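Local coordinates for 6-pyruvoyl tetrahydrobiopterin synthase (Plasmodium vivax, PDB 3LX3), which belongs to the 6-pyruvoyl tetrahydropterin synthase family and assembles from six subunits, with zinc sites and with ligand pockets formed between neighbouring chains, at residues 21-26 against 67-72; 140-145 against 162-167. All coordinates share one frame; numbering follows the deposited sequence.

Contact 1: residues 21-26 against 67-72; sequences AELLVE and YVIDFS. With XTN (2-amino-1,5-dihydropteridine-4,6-dione), chain C.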
loop_
_atom_site.group_PDB
_atom_site.type_symbol
_atom_site.label_atom_id
_atom_site.label_comp_id
_atom_site.label_asym_id
_atom_site.label_seq_id
_atom_site.Cartn_x
_atom_site.Cartn_y
_atom_site.Cartn_z
ATOM N N ALA A 21 -11.157 -12.799 -20.281
ATOM C CA ALA A 21 -10.312 -12.273 -19.228
ATOM C C ALA A 21 -10.744 -10.853 -18.921
ATOM O O ALA A 21 -11.241 -10.150 -19.802
ATOM C CB ALA A 21 -8.779 -12.313 -19.568
ATOM N N GLU A 22 -10.523 -10.455 -17.678
ATOM C CA GLU A 22 -10.760 -9.082 -17.206
ATOM C C GLU A 22 -9.427 -8.434 -16.942
ATOM O O GLU A 22 -8.641 -8.949 -16.181
ATOM C CB GLU A 22 -11.593 -9.105 -15.951
ATOM C CG GLU A 22 -11.889 -7.805 -15.320
ATOM C CD GLU A 22 -12.733 -8.016 -14.081
ATOM O OE1 GLU A 22 -12.192 -7.960 -12.950
ATOM O OE2 GLU A 22 -13.929 -8.286 -14.226
ATOM N N LEU A 23 -9.182 -7.283 -17.564
ATOM C CA LEU A 23 -7.948 -6.556 -17.369
ATOM C C LEU A 23 -8.205 -5.355 -16.451
ATOM O O LEU A 23 -9.271 -4.704 -16.548
ATOM C CB LEU A 23 -7.399 -6.052 -18.683
ATOM C CG LEU A 23 -7.056 -7.110 -19.703
ATOM C CD1 LEU A 23 -6.372 -6.466 -20.901
ATOM C CD2 LEU A 23 -6.247 -8.282 -19.162
ATOM N N LEU A 24 -7.234 -5.059 -15.601
ATOM C CA LEU A 24 -7.263 -3.908 -14.705
ATOM C C LEU A 24 -5.979 -3.145 -14.849
ATOM O O LEU A 24 -4.887 -3.733 -14.710
ATOM C CB LEU A 24 -7.396 -4.346 -13.247
ATOM C CG LEU A 24 -7.271 -3.237 -12.180
ATOM C CD1 LEU A 24 -8.427 -2.255 -12.273
ATOM C CD2 LEU A 24 -7.238 -3.923 -10.807
ATOM N N VAL A 25 -6.096 -1.850 -15.099
ATOM C CA VAL A 25 -4.936 -0.997 -15.026
ATOM C C VAL A 25 -5.197 0.100 -13.963
ATOM O O VAL A 25 -6.226 0.757 -13.950
ATOM C CB VAL A 25 -4.517 -0.358 -16.393
ATOM C CG1 VAL A 25 -4.049 -1.441 -17.345
ATOM C CG2 VAL A 25 -5.620 0.504 -16.994
ATOM N N GLU A 26 -4.218 0.233 -13.055
ATOM C CA GLU A 26 -4.304 1.114 -11.913
ATOM C C GLU A 26 -2.945 1.572 -11.502
ATOM O O GLU A 26 -2.014 0.799 -11.397
ATOM C CB GLU A 26 -5.031 0.432 -10.739
ATOM C CG GLU A 26 -4.257 -0.542 -9.892
ATOM C CD GLU A 26 -5.178 -1.348 -8.962
ATOM O OE1 GLU A 26 -6.216 -0.795 -8.512
ATOM O OE2 GLU A 26 -4.877 -2.547 -8.723
ATOM N N TYR A 67 -3.370 -11.333 -25.898
ATOM C CA TYR A 67 -3.958 -10.263 -25.124
ATOM C C TYR A 67 -5.449 -10.127 -25.356
ATOM O O TYR A 67 -5.915 -10.415 -26.467
ATOM C CB TYR A 67 -3.376 -8.911 -25.559
ATOM C CG TYR A 67 -1.875 -8.678 -25.398
ATOM C CD1 TYR A 67 -1.071 -9.434 -24.562
ATOM C CD2 TYR A 67 -1.273 -7.688 -26.160
ATOM C CE1 TYR A 67 0.281 -9.160 -24.451
ATOM C CE2 TYR A 67 0.071 -7.405 -26.042
ATOM C CZ TYR A 67 0.832 -8.130 -25.187
ATOM O OH TYR A 67 2.165 -7.821 -25.085
ATOM N N VAL A 68 -6.186 -9.646 -24.346
ATOM C CA VAL A 68 -7.517 -9.100 -24.639
ATOM C C VAL A 68 -7.305 -7.844 -25.496
ATOM O O VAL A 68 -7.824 -7.731 -26.622
ATOM C CB VAL A 68 -8.359 -8.808 -23.414
ATOM C CG1 VAL A 68 -9.719 -8.194 -23.884
ATOM C CG2 VAL A 68 -8.604 -10.124 -22.638
ATOM N N ILE A 69 -6.520 -6.931 -24.951
ATOM C CA ILE A 69 -6.132 -5.659 -25.587
ATOM C C ILE A 69 -4.828 -5.269 -24.861
ATOM O O ILE A 69 -4.642 -5.561 -23.664
ATOM C CB ILE A 69 -7.261 -4.619 -25.523
ATOM C CG1 ILE A 69 -6.847 -3.298 -26.165
ATOM C CG2 ILE A 69 -7.694 -4.405 -24.094
ATOM C CD1 ILE A 69 -8.035 -2.341 -26.303
ATOM N N ASP A 70 -3.883 -4.699 -25.586
ATOM C CA ASP A 70 -2.589 -4.339 -25.047
ATOM C C ASP A 70 -2.714 -3.350 -23.879
ATOM O O ASP A 70 -3.232 -2.234 -24.030
ATOM C CB ASP A 70 -1.764 -3.713 -26.189
ATOM C CG ASP A 70 -0.314 -3.484 -25.826
ATOM O OD1 ASP A 70 0.087 -3.529 -24.661
ATOM O OD2 ASP A 70 0.453 -3.247 -26.785
ATOM N N PHE A 71 -2.213 -3.736 -22.704
ATOM C CA PHE A 71 -2.162 -2.829 -21.549
ATOM C C PHE A 71 -1.560 -1.467 -21.899
ATOM O O PHE A 71 -1.961 -0.434 -21.330
ATOM C CB PHE A 71 -1.310 -3.394 -20.399
ATOM C CG PHE A 71 -1.941 -4.517 -19.581
ATOM C CD1 PHE A 71 -3.156 -4.379 -18.919
ATOM C CD2 PHE A 71 -1.224 -5.684 -19.376
ATOM C CE1 PHE A 71 -3.658 -5.430 -18.128
ATOM C CE2 PHE A 71 -1.747 -6.716 -18.576
ATOM C CZ PHE A 71 -2.952 -6.561 -17.976
ATOM N N SER A 72 -0.553 -1.430 -22.783
ATOM C CA SER A 72 0.126 -0.141 -23.058
ATOM C C SER A 72 -0.816 0.898 -23.691
ATOM O O SER A 72 -0.705 2.088 -23.427
ATOM C CB SER A 72 1.330 -0.364 -23.970
ATOM O OG SER A 72 2.249 -1.271 -23.376
HETATM N N1 XTN C . -0.958 -6.395 -22.549
HETATM C C2 XTN C . -1.712 -7.406 -22.070
HETATM N N2 XTN C . -3.043 -7.424 -22.269
HETATM N N3 XTN C . -1.108 -8.500 -21.400
HETATM C C4 XTN C . 0.210 -8.535 -21.147
HETATM O O4 XTN C . 0.679 -9.511 -20.513
HETATM N N5 XTN C . 2.312 -7.407 -21.421
HETATM C C6 XTN C . 3.040 -6.364 -21.919
HETATM O O6 XTN C . 4.261 -6.336 -21.740
HETATM C C7 XTN C . 2.390 -5.327 -22.655
HETATM N N8 XTN C . 1.068 -5.399 -22.824
HETATM C C4A XTN C . 0.961 -7.454 -21.618
HETATM C C8A XTN C . 0.357 -6.411 -22.317
#

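Contact 2: residues 140-145 against 162-167; sequences YILNQL and MEVTVS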
loop_
_atom_site.group_PDB
_atom_site.type_symbol
_atom_site.label_atom_id
_atom_site.label_comp_id
_atom_site.label_asym_id
_atom_site.label_seq_id
_atom_site.Cartn_x
_atom_site.Cartn_y
_atom_site.Cartn_z
ATOM N N TYR A 140 -18.103 10.926 -16.630
ATOM C CA TYR A 140 -17.457 11.735 -17.636
ATOM C C TYR A 140 -16.193 11.020 -18.142
ATOM O O TYR A 140 -15.960 10.923 -19.354
ATOM C CB TYR A 140 -17.095 13.120 -17.055
ATOM C CG TYR A 140 -16.223 13.889 -17.986
ATOM C CD1 TYR A 140 -16.744 14.452 -19.128
ATOM C CD2 TYR A 140 -14.863 14.041 -17.720
ATOM C CE1 TYR A 140 -15.947 15.151 -20.004
ATOM C CE2 TYR A 140 -14.059 14.737 -18.599
ATOM C CZ TYR A 140 -14.609 15.295 -19.726
ATOM O OH TYR A 140 -13.808 15.984 -20.614
ATOM N N ILE A 141 -15.389 10.522 -17.202
ATOM C CA ILE A 141 -14.118 9.870 -17.575
ATOM C C ILE A 141 -14.373 8.610 -18.373
ATOM O O ILE A 141 -13.658 8.339 -19.361
ATOM C CB ILE A 141 -13.254 9.608 -16.359
ATOM C CG1 ILE A 141 -12.751 10.940 -15.816
ATOM C CG2 ILE A 141 -12.078 8.659 -16.681
ATOM C CD1 ILE A 141 -11.889 10.844 -14.623
ATOM N N LEU A 142 -15.352 7.828 -17.961
ATOM C CA LEU A 142 -15.696 6.620 -18.709
ATOM C C LEU A 142 -16.032 6.947 -20.166
ATOM O O LEU A 142 -15.550 6.298 -21.101
ATOM C CB LEU A 142 -16.888 5.898 -18.063
ATOM C CG LEU A 142 -17.440 4.656 -18.771
ATOM C CD1 LEU A 142 -16.355 3.592 -18.869
ATOM C CD2 LEU A 142 -18.657 4.146 -18.009
ATOM N N ASN A 143 -16.896 7.949 -20.364
ATOM C CA ASN A 143 -17.259 8.345 -21.712
ATOM C C ASN A 143 -16.037 8.813 -22.513
ATOM O O ASN A 143 -15.843 8.423 -23.672
ATOM C CB ASN A 143 -18.310 9.452 -21.679
ATOM C CG ASN A 143 -18.858 9.760 -23.047
ATOM O OD1 ASN A 143 -19.549 8.942 -23.636
ATOM N ND2 ASN A 143 -18.554 10.946 -23.558
ATOM N N GLN A 144 -15.193 9.614 -21.895
ATOM C CA GLN A 144 -13.983 10.128 -22.552
ATOM C C GLN A 144 -13.034 9.005 -22.909
ATOM O O GLN A 144 -12.411 9.029 -23.978
ATOM C CB GLN A 144 -13.261 11.154 -21.688
ATOM C CG GLN A 144 -13.950 12.477 -21.545
ATOM C CD GLN A 144 -14.193 13.174 -22.867
ATOM O OE1 GLN A 144 -15.331 13.372 -23.287
ATOM N NE2 GLN A 144 -13.122 13.473 -23.554
ATOM N N LEU A 145 -12.924 8.015 -22.029
ATOM C CA LEU A 145 -12.005 6.890 -22.284
ATOM C C LEU A 145 -12.443 6.020 -23.436
ATOM O O LEU A 145 -11.621 5.553 -24.248
ATOM C CB LEU A 145 -11.804 6.028 -21.032
ATOM C CG LEU A 145 -10.775 6.524 -20.036
ATOM C CD1 LEU A 145 -10.780 5.633 -18.774
ATOM C CD2 LEU A 145 -9.358 6.528 -20.722
ATOM N N MET A 162 -16.637 -1.983 -20.087
ATOM C CA MET A 162 -15.673 -0.955 -19.693
ATOM C C MET A 162 -16.149 -0.386 -18.370
ATOM O O MET A 162 -17.342 -0.149 -18.193
ATOM C CB MET A 162 -15.631 0.172 -20.740
ATOM C CG MET A 162 -15.029 -0.289 -22.071
ATOM S SD MET A 162 -13.262 -0.376 -21.990
ATOM C CE MET A 162 -12.884 1.362 -21.996
ATOM N N GLU A 163 -15.208 -0.220 -17.445
ATOM C CA GLU A 163 -15.546 0.215 -16.081
ATOM C C GLU A 163 -14.443 1.102 -15.525
ATOM O O GLU A 163 -13.260 0.763 -15.557
ATOM C CB GLU A 163 -15.728 -1.013 -15.192
ATOM C CG GLU A 163 -15.935 -0.733 -13.716
ATOM C CD GLU A 163 -15.729 -1.987 -12.872
ATOM O OE1 GLU A 163 -16.590 -2.883 -12.948
ATOM O OE2 GLU A 163 -14.759 -2.010 -12.108
ATOM N N VAL A 164 -14.835 2.270 -15.033
ATOM C CA VAL A 164 -13.941 3.216 -14.407
ATOM C C VAL A 164 -14.245 3.370 -12.924
ATOM O O VAL A 164 -15.414 3.451 -12.519
ATOM C CB VAL A 164 -14.071 4.608 -15.111
ATOM C CG1 VAL A 164 -13.617 5.760 -14.276
ATOM C CG2 VAL A 164 -13.350 4.563 -16.491
ATOM N N THR A 165 -13.175 3.404 -12.126
ATOM C CA THR A 165 -13.230 3.753 -10.712
ATOM C C THR A 165 -12.473 5.054 -10.548
ATOM O O THR A 165 -11.336 5.171 -10.965
ATOM C CB THR A 165 -12.646 2.645 -9.822
ATOM O OG1 THR A 165 -13.409 1.440 -10.039
ATOM C CG2 THR A 165 -12.711 3.066 -8.364
ATOM N N VAL A 166 -13.126 6.041 -9.936
ATOM C CA VAL A 166 -12.484 7.321 -9.566
ATOM C C VAL A 166 -12.533 7.437 -8.054
ATOM O O VAL A 166 -13.541 7.156 -7.388
ATOM C CB VAL A 166 -13.207 8.510 -10.209
ATOM C CG1 VAL A 166 -12.606 9.849 -9.659
ATOM C CG2 VAL A 166 -13.129 8.455 -11.725
ATOM N N SER A 167 -11.415 7.860 -7.480
ATOM C CA SER A 167 -11.399 8.213 -6.053
ATOM C C SER A 167 -11.003 9.656 -5.838
ATOM O O SER A 167 -10.082 10.126 -6.504
ATOM C CB SER A 167 -10.474 7.282 -5.333
ATOM O OG SER A 167 -9.141 7.396 -5.698
#

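Contact 1: residues 21-26 against 67-72
Ile69 O, with Leu23 CD1 packed 3.4 Å from it, takes a hydrogen bond from the exocyclic amine of 2-amino-1,5-dihydropteridine-4,6-dione, N2 to O 2.8 Å and nearly straight at 166°. The case illustrates how a strand can back a ligand-binding loop without bonding to it: the side chains of 21-26 and 67-72 meet through apolar groups, with no polar bond between the segments, while the loop turns its polar groups to the ligand. Leu23 straddles the join. Its CG lies anti to the carbonyl carbon (chi1 -61°), which carries CD1 to Ile69 and Val68 and CD2 to CZ and CE1 of Phe71. Val25 CG1 comes obliquely to the same ring, 3.5 Å from Phe71 CD1, and at the other end Ala21 CB meets Val68 CG2 at 3.8 Å. Phe71, held against the strand on this side, turns its ring toward the ligand, whose N2 lies 3.8 Å above the ring plane near the rim. From the other side of the ligand, the Tyr67 ring lies almost parallel to it, with N1 over its centre. Asp70 caps the helix that starts here: its OD1 accepts from Ser72 N at 2.9 Å and also sits 2.8 Å from ligand N8. Glu135 of the second subunit accepts from both Val68 N and the ligand, and a strand of that subunit continues the sheet beside 22-25. The strand thus lends hydrocarbon packing against Phe71 and Ile69, while direction in the pocket comes from the polar contacts and cover from the two rings.

Contact 2: residues 140-145 against 162-167
Leu142 and Val164 meet with no aromatic ring between them. The one ring in these segments, that of Tyr140, has Gln144 CG from the next helical turn 3.4 Å above one face, offset toward the rim, and its side chain packs on the loop residues Pro128 and Ile129. What remains is a plain worked example of a helix laid on an antiparallel sheet, here the sheet of the tunnelling fold (T-fold), to which this family belongs. The helix 140-145 runs over the strand 162-167 with 8.2 Å between the segment axes and 138° between their directions, so the helix slants across the strand, about midway between antiparallel and perpendicular. Alternate strand residues, Met162, Val164 and Val166, point at the helix, while Glu163 turns to the other face of the sheet and forms a salt bridge to Arg57 and a hydrogen bond to Tyr161 OH. Leu142 has CG anti to the backbone N (chi1 176°), which sends CD1 along the strand to Met162 CB at 4.0 Å. Its CD1 meets Val164 CG2 as well, the two side chains sliding past each other in opposite directions. Ile141 covers the far end: its CG2 faces Val164 CG1 at 4.1 Å, and its extended CD1 reaches Val166 CG2. Around this core, Val54 of the neighbouring strand touches Ile141, and Val78 and Val81 of helix 71-85 touch Leu145. Val164 is thus met by three helix residues, its two methyls dividing the work: CG1 serves Ile141, whereas CG2 lies 3.8 Å from Leu142 CA and 3.6 Å from Leu145 CD1.

In the fold
From the N terminus the chain enters the sheet along strand 20-40, returns along strand 48-61, and then closes contact 1 when 67-72 comes back to the start of the first strand, a loop of 40 residues without helix. Helix 71-85 begins within this contact, and small strands lead to helix 134-149. Contact 2 closes a shorter, mostly helical connection of 16 residues, bringing strand 161-167 under that helix. The two loops lie in series, neither nested nor crossed. Their centres are 15 Å apart and they do not touch, yet both rest on one sheet: contact 1 where the sheet runs on into the second subunit, contact 2 within the chain's own core.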